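Local coordinates for protein phytase (Klebsiella pneumoniae, PDB 2WNI) that probably hydrolyses phosphate monoesters, releasing phosphate from phytate (inositol hexakisphosphate) and perhaps from sugar phosphates, as a member of the histidine acid phosphatase family, at residues Ala240-Leu245 with Gly309-Asn314. The protein carries 4 engineered substitutions. Residues are numbered along the deposited sequence; the frame is centred on the assembly and turned at random.
Sequences ALLPLL and GYSRGN
The ring of Tyr310 meets Leu242 at its edge, where CD1 of the leucine lies in the ring plane, 3.7 Å from Tyr310 CD1. The second flat group, the Asn314 amide, turns its nitrogen to the helix: ND2 stands 3.5 Å from Leu245 CD2 and 4.0 Å from Leu242 CD2, and both leucines run nearly perpendicular to the asparagine side chain. CG of Asn314 lies opposite the backbone N (chi1 -176°), which sends the amide toward the helix. CB of Tyr310 points away from the helix, yet the ring edge still meets Leu242. The other polar ends are held from outside, Asn314 OD1 by Arg215 and the Tyr310 hydroxyl by the carbonyl of Gln343. Leu242 thus spreads its two methyls between neighbours, CD1 to the tyrosine and CD2 to the amide. In this histidine phosphatase of branch 2, the contact illustrates how an irregular connection, here the one between helix 291-300 and strand 320-328 of the large mixed sheet, is laid against a helix, 235-250. Val211 and Glu212 of helix 204-219 also touch Leu242 and Leu245, respectively. Ser311 opens a type II beta turn that ends at Asn314, with Asn314 N bonded to Ser311 O at 3.1 Å. Ser311 OG, 3.4 Å from Leu242 CB, may give a weak hydrogen bond to Leu242 O (3.2 Å), a carbonyl that also accepts a weak bond from Leu245 N within the kinked helix. Thr246 OG1 is the stronger partner of Ser311 OG and also bonds to the carbonyl of Arg312, whose guanidinium reaches Asp250 in a salt bridge.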
loop_
_atom_site.group_PDB
_atom_site.type_symbol
_atom_site.label_atom_id
_atom_site.label_comp_id
_atom_site.label_asym_id
_atom_site.label_seq_id
_atom_site.Cartn_x
_atom_site.Cartn_y
_atom_site.Cartn_z
ATOM N N ALA A 240 16.084 5.062 8.226
ATOM C CA ALA A 240 16.177 6.299 8.982
ATOM C C ALA A 240 15.473 7.500 8.281
ATOM O O ALA A 240 15.098 8.407 8.958
ATOM C CB ALA A 240 17.681 6.577 9.326
ATOM N N LEU A 241 15.273 7.484 6.950
ATOM C CA LEU A 241 14.512 8.552 6.250
ATOM C C LEU A 241 13.008 8.380 6.324
ATOM O O LEU A 241 12.238 9.304 6.047
ATOM C CB LEU A 241 14.919 8.583 4.775
ATOM C CG LEU A 241 16.442 8.790 4.717
ATOM C CD1 LEU A 241 16.960 8.740 3.333
ATOM C CD2 LEU A 241 16.742 10.166 5.337
ATOM N N LEU A 242 12.556 7.169 6.684
ATOM C CA LEU A 242 11.160 6.873 6.467
ATOM C C LEU A 242 10.193 7.592 7.404
ATOM O O LEU A 242 8.997 7.676 7.048
ATOM C CB LEU A 242 10.921 5.395 6.486
ATOM C CG LEU A 242 11.576 4.566 5.415
ATOM C CD1 LEU A 242 11.229 3.133 5.706
ATOM C CD2 LEU A 242 11.093 5.010 4.035
ATOM N N PRO A 243 10.656 8.079 8.605
ATOM C CA PRO A 243 9.689 8.908 9.353
ATOM C C PRO A 243 9.198 10.116 8.651
ATOM O O PRO A 243 8.041 10.490 8.871
ATOM C CB PRO A 243 10.401 9.280 10.623
ATOM C CG PRO A 243 11.379 8.071 10.868
ATOM C CD PRO A 243 11.881 7.833 9.397
ATOM N N LEU A 244 9.948 10.686 7.705
ATOM C CA LEU A 244 9.250 11.736 6.891
ATOM C C LEU A 244 8.061 11.234 6.093
ATOM O O LEU A 244 7.025 11.882 5.969
ATOM C CB LEU A 244 10.207 12.444 5.983
ATOM C CG LEU A 244 11.208 13.336 6.756
ATOM C CD1 LEU A 244 12.438 13.402 5.866
ATOM C CD2 LEU A 244 10.627 14.709 7.029
ATOM N N LEU A 245 8.170 10.031 5.553
ATOM C CA LEU A 245 7.109 9.500 4.767
ATOM C C LEU A 245 5.895 9.159 5.696
ATOM O O LEU A 245 4.744 9.362 5.361
ATOM C CB LEU A 245 7.683 8.293 4.052
ATOM C CG LEU A 245 6.795 7.449 3.133
ATOM C CD1 LEU A 245 6.134 8.343 2.097
ATOM C CD2 LEU A 245 7.650 6.406 2.531
ATOM N N GLY A 309 12.656 -2.700 9.977
ATOM C CA GLY A 309 13.266 -1.998 8.886
ATOM C C GLY A 309 12.400 -0.913 8.254
ATOM O O GLY A 309 12.853 -0.257 7.309
ATOM N N TYR A 310 11.184 -0.716 8.740
ATOM C CA TYR A 310 10.308 0.260 8.127
ATOM C C TYR A 310 9.735 1.079 9.255
ATOM O O TYR A 310 9.845 0.672 10.383
ATOM C CB TYR A 310 9.126 -0.418 7.420
ATOM C CG TYR A 310 9.458 -1.051 6.145
ATOM C CD1 TYR A 310 10.031 -0.324 5.139
ATOM C CD2 TYR A 310 9.258 -2.418 5.954
ATOM C CE1 TYR A 310 10.386 -0.944 3.924
ATOM C CE2 TYR A 310 9.609 -3.019 4.763
ATOM C CZ TYR A 310 10.160 -2.280 3.766
ATOM O OH TYR A 310 10.499 -2.856 2.616
ATOM N N SER A 311 9.086 2.191 8.972
ATOM C CA SER A 311 8.589 3.011 10.031
ATOM C C SER A 311 7.066 2.793 10.036
ATOM O O SER A 311 6.545 2.081 9.239
ATOM C CB SER A 311 8.952 4.489 9.756
ATOM O OG SER A 311 8.309 4.899 8.589
ATOM N N ARG A 312 6.367 3.472 10.918
ATOM C CA ARG A 312 5.081 3.149 11.234
ATOM C C ARG A 312 4.207 3.368 9.967
ATOM O O ARG A 312 4.262 4.411 9.295
ATOM C CB ARG A 312 4.641 3.993 12.456
ATOM C CG ARG A 312 3.133 3.829 12.774
ATOM C CD ARG A 312 2.695 4.627 13.957
ATOM N NE ARG A 312 3.230 6.003 13.934
ATOM C CZ ARG A 312 2.632 7.032 13.319
ATOM N NH1 ARG A 312 1.484 6.884 12.663
ATOM N NH2 ARG A 312 3.210 8.205 13.305
ATOM N N GLY A 313 3.398 2.360 9.633
ATOM C CA GLY A 313 2.370 2.505 8.663
ATOM C C GLY A 313 2.967 2.341 7.297
ATOM O O GLY A 313 2.219 2.370 6.339
ATOM N N ASN A 314 4.280 2.176 7.164
ATOM C CA ASN A 314 4.878 2.180 5.843
ATOM C C ASN A 314 4.312 1.063 4.935
ATOM O O ASN A 314 4.059 -0.078 5.404
ATOM C CB ASN A 314 6.379 2.034 5.940
ATOM C CG ASN A 314 7.042 2.137 4.592
ATOM O OD1 ASN A 314 7.192 1.142 3.887
ATOM N ND2 ASN A 314 7.440 3.328 4.214
#